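Long-range contact in glycosyl hydrolase BlGH5_18 (Bifidobacterium longum subsp. infantis, PDB 7LQX), which probably hydrolyses glycosidic bonds in the breakdown of N-glycans, as a glycoside hydrolase of subfamily GH5_18: residues F66-W78 / S112-H124. Numbering follows the deposited sequence.
With EDO (1,2-ethanediol), chain B.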
loop_
_atom_site.group_PDB
_atom_site.type_symbol
_atom_site.label_atom_id
_atom_site.label_comp_id
_atom_site.label_asym_id
_atom_site.label_seq_id
_atom_site.Cartn_x
_atom_site.Cartn_y
_atom_site.Cartn_z
ATOM N N PHE A 66 -15.996 -6.890 -0.839
ATOM C CA PHE A 66 -14.769 -6.382 -0.242
ATOM C C PHE A 66 -14.119 -5.266 -1.045
ATOM O O PHE A 66 -13.271 -5.528 -1.905
ATOM C CB PHE A 66 -13.752 -7.523 -0.108
ATOM C CG PHE A 66 -14.264 -8.717 0.639
ATOM C CD1 PHE A 66 -14.083 -8.804 2.001
ATOM C CD2 PHE A 66 -14.926 -9.738 -0.011
ATOM C CE1 PHE A 66 -14.546 -9.892 2.708
ATOM C CE2 PHE A 66 -15.395 -10.842 0.691
ATOM C CZ PHE A 66 -15.200 -10.916 2.050
ATOM N N PRO A 67 -14.441 -4.005 -0.750
ATOM C CA PRO A 67 -13.617 -2.899 -1.255
ATOM C C PRO A 67 -12.241 -2.919 -0.603
ATOM O O PRO A 67 -12.005 -3.590 0.405
ATOM C CB PRO A 67 -14.410 -1.650 -0.856
ATOM C CG PRO A 67 -15.195 -2.080 0.339
ATOM C CD PRO A 67 -15.542 -3.521 0.107
ATOM N N VAL A 68 -11.313 -2.171 -1.199
ATOM C CA VAL A 68 -9.913 -2.149 -0.771
ATOM C C VAL A 68 -9.562 -0.763 -0.236
ATOM O O VAL A 68 -9.794 0.254 -0.900
ATOM C CB VAL A 68 -8.987 -2.599 -1.913
ATOM C CG1 VAL A 68 -7.522 -2.365 -1.581
ATOM C CG2 VAL A 68 -9.241 -4.061 -2.208
ATOM N N TRP A 69 -8.996 -0.732 0.972
ATOM C CA TRP A 69 -8.902 0.505 1.747
ATOM C C TRP A 69 -8.023 1.561 1.102
ATOM O O TRP A 69 -8.438 2.732 1.059
ATOM C CB TRP A 69 -8.425 0.151 3.159
ATOM C CG TRP A 69 -8.510 1.227 4.185
ATOM C CD1 TRP A 69 -9.061 2.470 4.053
ATOM C CD2 TRP A 69 -7.997 1.149 5.511
ATOM N NE1 TRP A 69 -8.941 3.165 5.239
ATOM C CE2 TRP A 69 -8.286 2.371 6.147
ATOM C CE3 TRP A 69 -7.347 0.145 6.240
ATOM C CZ2 TRP A 69 -7.936 2.619 7.473
ATOM C CZ3 TRP A 69 -7.003 0.395 7.552
ATOM C CH2 TRP A 69 -7.298 1.623 8.155
ATOM N N PRO A 70 -6.823 1.246 0.599
ATOM C CA PRO A 70 -6.007 2.291 -0.042
ATOM C C PRO A 70 -6.657 2.925 -1.253
ATOM O O PRO A 70 -6.204 3.994 -1.675
ATOM C CB PRO A 70 -4.695 1.573 -0.408
ATOM C CG PRO A 70 -4.941 0.107 -0.161
ATOM C CD PRO A 70 -6.073 -0.004 0.817
ATOM N N TYR A 71 -7.682 2.300 -1.849
ATOM C CA TYR A 71 -8.385 2.931 -2.962
ATOM C C TYR A 71 -9.548 3.788 -2.474
ATOM O O TYR A 71 -9.858 4.816 -3.090
ATOM C CB TYR A 71 -8.905 1.898 -3.978
ATOM C CG TYR A 71 -7.918 0.804 -4.342
ATOM C CD1 TYR A 71 -6.545 1.016 -4.302
ATOM C CD2 TYR A 71 -8.370 -0.448 -4.705
ATOM C CE1 TYR A 71 -5.660 -0.009 -4.599
ATOM C CE2 TYR A 71 -7.497 -1.466 -5.004
ATOM C CZ TYR A 71 -6.146 -1.242 -4.958
ATOM O OH TYR A 71 -5.297 -2.281 -5.253
ATOM N N LEU A 72 -10.175 3.387 -1.359
ATOM C CA LEU A 72 -11.266 4.157 -0.783
ATOM C C LEU A 72 -10.766 5.423 -0.098
ATOM O O LEU A 72 -11.445 6.455 -0.119
ATOM C CB LEU A 72 -12.012 3.332 0.269
ATOM C CG LEU A 72 -12.965 2.226 -0.168
ATOM C CD1 LEU A 72 -13.427 1.457 1.063
ATOM C CD2 LEU A 72 -14.150 2.803 -0.911
ATOM N N GLN A 73 -9.612 5.351 0.564
ATOM C CA GLN A 73 -9.134 6.422 1.443
ATOM C C GLN A 73 -7.625 6.552 1.283
ATOM O O GLN A 73 -6.845 6.210 2.181
ATOM C CB GLN A 73 -9.527 6.118 2.886
ATOM C CG GLN A 73 -9.421 7.278 3.840
ATOM C CD GLN A 73 -10.084 6.965 5.161
ATOM O OE1 GLN A 73 -9.953 5.859 5.685
ATOM N NE2 GLN A 73 -10.815 7.933 5.697
ATOM N N PRO A 74 -7.179 7.041 0.127
ATOM C CA PRO A 74 -5.737 7.057 -0.168
ATOM C C PRO A 74 -4.954 8.055 0.658
ATOM O O PRO A 74 -3.734 7.905 0.783
ATOM C CB PRO A 74 -5.693 7.400 -1.665
ATOM C CG PRO A 74 -6.973 8.147 -1.907
ATOM C CD PRO A 74 -7.988 7.497 -1.018
ATOM N N ASN A 75 -5.620 9.061 1.212
ATOM C CA ASN A 75 -5.070 10.010 2.169
ATOM C C ASN A 75 -6.059 10.018 3.324
ATOM O O ASN A 75 -7.252 9.768 3.125
ATOM C CB ASN A 75 -4.941 11.397 1.515
ATOM C CG ASN A 75 -4.464 12.477 2.483
ATOM O OD1 ASN A 75 -5.257 13.022 3.248
ATOM N ND2 ASN A 75 -3.190 12.817 2.426
ATOM N N ARG A 76 -5.560 10.284 4.533
ATOM C CA ARG A 76 -6.408 10.189 5.716
ATOM C C ARG A 76 -7.686 11.001 5.564
ATOM O O ARG A 76 -8.746 10.579 6.032
ATOM C CB ARG A 76 -5.630 10.622 6.960
ATOM C CG ARG A 76 -6.440 10.622 8.242
ATOM C CD ARG A 76 -5.563 10.714 9.477
ATOM N NE ARG A 76 -4.644 11.849 9.506
ATOM C CZ ARG A 76 -4.967 13.075 9.897
ATOM N NH1 ARG A 76 -6.204 13.366 10.281
ATOM N NH2 ARG A 76 -4.038 14.017 9.914
ATOM N N THR A 77 -7.607 12.173 4.932
ATOM C CA THR A 77 -8.760 13.048 4.749
ATOM C C THR A 77 -9.067 13.296 3.276
ATOM O O THR A 77 -9.485 14.389 2.884
ATOM C CB THR A 77 -8.565 14.357 5.500
ATOM O OG1 THR A 77 -7.341 14.969 5.085
ATOM C CG2 THR A 77 -8.495 14.105 6.996
ATOM N N TRP A 78 -8.868 12.273 2.444
ATOM C CA TRP A 78 -9.252 12.317 1.032
ATOM C C TRP A 78 -9.945 10.987 0.744
ATOM O O TRP A 78 -9.278 9.980 0.485
ATOM C CB TRP A 78 -8.049 12.512 0.118
ATOM C CG TRP A 78 -8.402 12.869 -1.298
ATOM C CD1 TRP A 78 -8.439 12.034 -2.382
ATOM C CD2 TRP A 78 -8.759 14.164 -1.779
ATOM N NE1 TRP A 78 -8.788 12.739 -3.510
ATOM C CE2 TRP A 78 -8.985 14.050 -3.167
ATOM C CE3 TRP A 78 -8.879 15.417 -1.177
ATOM C CZ2 TRP A 78 -9.349 15.138 -3.952
ATOM C CZ3 TRP A 78 -9.240 16.495 -1.958
ATOM C CH2 TRP A 78 -9.468 16.349 -3.333
ATOM N N SER A 112 -3.670 -13.405 2.572
ATOM C CA SER A 112 -2.246 -13.287 2.905
ATOM C C SER A 112 -1.676 -11.901 2.631
ATOM O O SER A 112 -0.537 -11.636 3.016
ATOM C CB SER A 112 -1.351 -14.342 2.229
ATOM O OG SER A 112 -0.962 -13.968 0.916
ATOM N N PHE A 113 -2.414 -11.027 1.952
ATOM C CA PHE A 113 -1.920 -9.709 1.571
ATOM C C PHE A 113 -2.526 -8.625 2.452
ATOM O O PHE A 113 -3.740 -8.601 2.672
ATOM C CB PHE A 113 -2.282 -9.406 0.120
ATOM C CG PHE A 113 -1.634 -10.324 -0.880
ATOM C CD1 PHE A 113 -0.357 -10.064 -1.355
ATOM C CD2 PHE A 113 -2.297 -11.445 -1.350
ATOM C CE1 PHE A 113 0.241 -10.895 -2.269
ATOM C CE2 PHE A 113 -1.703 -12.269 -2.280
ATOM C CZ PHE A 113 -0.434 -12.001 -2.733
ATOM N N ASP A 114 -1.680 -7.728 2.945
ATOM C CA ASP A 114 -2.120 -6.528 3.640
ATOM C C ASP A 114 -2.245 -5.382 2.641
ATOM O O ASP A 114 -1.325 -5.133 1.858
ATOM C CB ASP A 114 -1.099 -6.093 4.695
ATOM C CG ASP A 114 -1.122 -6.916 5.968
ATOM O OD1 ASP A 114 -2.052 -7.728 6.198
ATOM O OD2 ASP A 114 -0.161 -6.713 6.748
ATOM N N PHE A 115 -3.364 -4.667 2.695
ATOM C CA PHE A 115 -3.623 -3.478 1.887
ATOM C C PHE A 115 -3.832 -2.315 2.847
ATOM O O PHE A 115 -4.950 -2.082 3.308
ATOM C CB PHE A 115 -4.870 -3.677 1.017
ATOM C CG PHE A 115 -4.721 -4.749 -0.013
ATOM C CD1 PHE A 115 -4.185 -4.457 -1.244
ATOM C CD2 PHE A 115 -5.106 -6.053 0.251
ATOM C CE1 PHE A 115 -4.032 -5.441 -2.198
ATOM C CE2 PHE A 115 -4.963 -7.035 -0.701
ATOM C CZ PHE A 115 -4.416 -6.729 -1.924
ATOM N N LEU A 116 -2.770 -1.605 3.169
ATOM C CA LEU A 116 -2.884 -0.434 4.017
ATOM C C LEU A 116 -2.663 0.834 3.214
ATOM O O LEU A 116 -1.779 0.874 2.353
ATOM C CB LEU A 116 -1.864 -0.457 5.154
ATOM C CG LEU A 116 -2.193 -1.421 6.284
ATOM C CD1 LEU A 116 -1.194 -1.206 7.418
ATOM C CD2 LEU A 116 -3.608 -1.265 6.821
ATOM N N PRO A 117 -3.419 1.893 3.486
ATOM C CA PRO A 117 -3.087 3.191 2.895
ATOM C C PRO A 117 -1.702 3.657 3.319
ATOM O O PRO A 117 -1.207 3.326 4.400
ATOM C CB PRO A 117 -4.169 4.125 3.456
ATOM C CG PRO A 117 -5.287 3.205 3.906
ATOM C CD PRO A 117 -4.595 1.971 4.376
ATOM N N SER A 118 -1.091 4.477 2.461
ATOM C CA SER A 118 0.275 4.944 2.692
ATOM C C SER A 118 0.396 5.797 3.948
ATOM O O SER A 118 1.496 5.934 4.493
ATOM C CB SER A 118 0.781 5.713 1.468
ATOM O OG SER A 118 -0.056 6.807 1.143
ATOM N N TRP A 119 -0.716 6.345 4.436
ATOM C CA TRP A 119 -0.706 7.174 5.634
ATOM C C TRP A 119 -0.704 6.366 6.921
ATOM O O TRP A 119 -0.777 6.957 8.003
ATOM C CB TRP A 119 -1.875 8.164 5.616
ATOM C CG TRP A 119 -3.260 7.601 5.400
ATOM C CD1 TRP A 119 -3.880 7.375 4.204
ATOM C CD2 TRP A 119 -4.219 7.262 6.412
ATOM N NE1 TRP A 119 -5.155 6.910 4.410
ATOM C CE2 TRP A 119 -5.380 6.809 5.757
ATOM C CE3 TRP A 119 -4.203 7.281 7.809
ATOM C CZ2 TRP A 119 -6.511 6.386 6.453
ATOM C CZ3 TRP A 119 -5.331 6.858 8.496
ATOM C CH2 TRP A 119 -6.465 6.428 7.815
ATOM N N LEU A 120 -0.614 5.037 6.835
ATOM C CA LEU A 120 -0.482 4.182 8.005
ATOM C C LEU A 120 0.775 3.319 7.991
ATOM O O LEU A 120 0.918 2.464 8.873
ATOM C CB LEU A 120 -1.714 3.282 8.156
ATOM C CG LEU A 120 -2.970 4.013 8.624
ATOM C CD1 LEU A 120 -4.183 3.098 8.557
ATOM C CD2 LEU A 120 -2.793 4.549 10.038
ATOM N N VAL A 121 1.696 3.522 7.042
ATOM C CA VAL A 121 2.851 2.646 6.902
ATOM C C VAL A 121 4.156 3.434 6.908
ATOM O O VAL A 121 4.197 4.621 6.580
ATOM C CB VAL A 121 2.793 1.774 5.622
ATOM C CG1 VAL A 121 1.469 1.034 5.538
ATOM C CG2 VAL A 121 3.032 2.616 4.369
ATOM N N THR A 122 5.236 2.721 7.266
ATOM C CA THR A 122 6.631 3.162 7.241
ATOM C C THR A 122 6.805 4.555 7.831
ATOM O O THR A 122 6.677 4.710 9.049
ATOM C CB THR A 122 7.261 2.999 5.852
ATOM O OG1 THR A 122 6.622 3.869 4.917
ATOM C CG2 THR A 122 7.133 1.550 5.364
ATOM N N TRP A 123 7.113 5.560 7.004
ATOM C CA TRP A 123 7.332 6.902 7.528
ATOM C C TRP A 123 6.105 7.450 8.246
ATOM O O TRP A 123 6.231 8.382 9.055
ATOM C CB TRP A 123 7.649 7.853 6.390
ATOM C CG TRP A 123 8.837 7.491 5.573
ATOM C CD1 TRP A 123 8.844 7.098 4.257
ATOM C CD2 TRP A 123 10.208 7.492 5.991
ATOM N NE1 TRP A 123 10.125 6.872 3.835
ATOM C CE2 TRP A 123 10.984 7.108 4.874
ATOM C CE3 TRP A 123 10.860 7.792 7.192
ATOM C CZ2 TRP A 123 12.376 7.011 4.922
ATOM C CZ3 TRP A 123 12.248 7.694 7.236
ATOM C CH2 TRP A 123 12.987 7.311 6.105
ATOM N N HIS A 124 4.926 6.924 7.912
ATOM C CA HIS A 124 3.650 7.292 8.506
ATOM C C HIS A 124 3.043 6.156 9.319
ATOM O O HIS A 124 1.828 6.120 9.505
ATOM C CB HIS A 124 2.667 7.711 7.415
ATOM C CG HIS A 124 3.065 8.965 6.711
ATOM N ND1 HIS A 124 2.633 10.206 7.117
ATOM C CD2 HIS A 124 3.883 9.179 5.655
ATOM C CE1 HIS A 124 3.163 11.132 6.340
ATOM N NE2 HIS A 124 3.924 10.536 5.440
HETATM C C1 EDO B . -9.434 11.435 -7.029
HETATM O O1 EDO B . -9.071 12.597 -6.282
HETATM C C2 EDO B . -9.656 10.257 -6.088
HETATM O O2 EDO B . -8.498 10.049 -5.271
HETATM O O HOH W 1 -2.388 5.528 0.085
HETATM O O HOH W 2 -1.487 9.122 1.690
#
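Trp119 lies against the loop that follows helix 69-72, and its indole illustrates how one aromatic side chain can bond to a loop's backbone and pack on its side chains at once. Its CG stands between the backbone N and the carbonyl carbon (chi1 53°), which directs the ring at residues 73-76. From CB outward, Trp119 CG and CD1 have Arg76 N over one face, and Pro74 O lies at the ring edge, 3.5 Å from Trp119 CD1. Next, Trp119 NE1 donates to Gln73 O over 2.9 Å, nearly straight at 172° and in the indole plane. On the face that Arg76 N approaches, Arg76 CA sits 3.8 Å from the centroid of the six-membered ring in a CH-pi contact, and Arg76 CB packs 3.7 Å from Trp119 CD2. Leu120 CG lies against the opposite face, toward its rim. Farther along the ring, Trp119 CZ2 meets Gln73 OE1, already held by Trp69 NE1 at 2.9 Å, and beyond it Trp119 CH2 reaches Trp69 CZ2, the two indoles almost perpendicular. Pro117 CG stands 3.6 Å above the centroid of Trp69's five-membered ring. Two waters donate to Pro74 O; one accepts from Ser118 N, the other is hydrogen-bonded to Ser118 OG. Arg76 forms a salt bridge with Asp323 of the second subunit. In this GH5 enzyme, whose family fold is a (beta/alpha)8 barrel, helix 132-149 packs on Trp69, Gln73 and Arg76, and the contact joins the loops after strands 62-65 and 100-104.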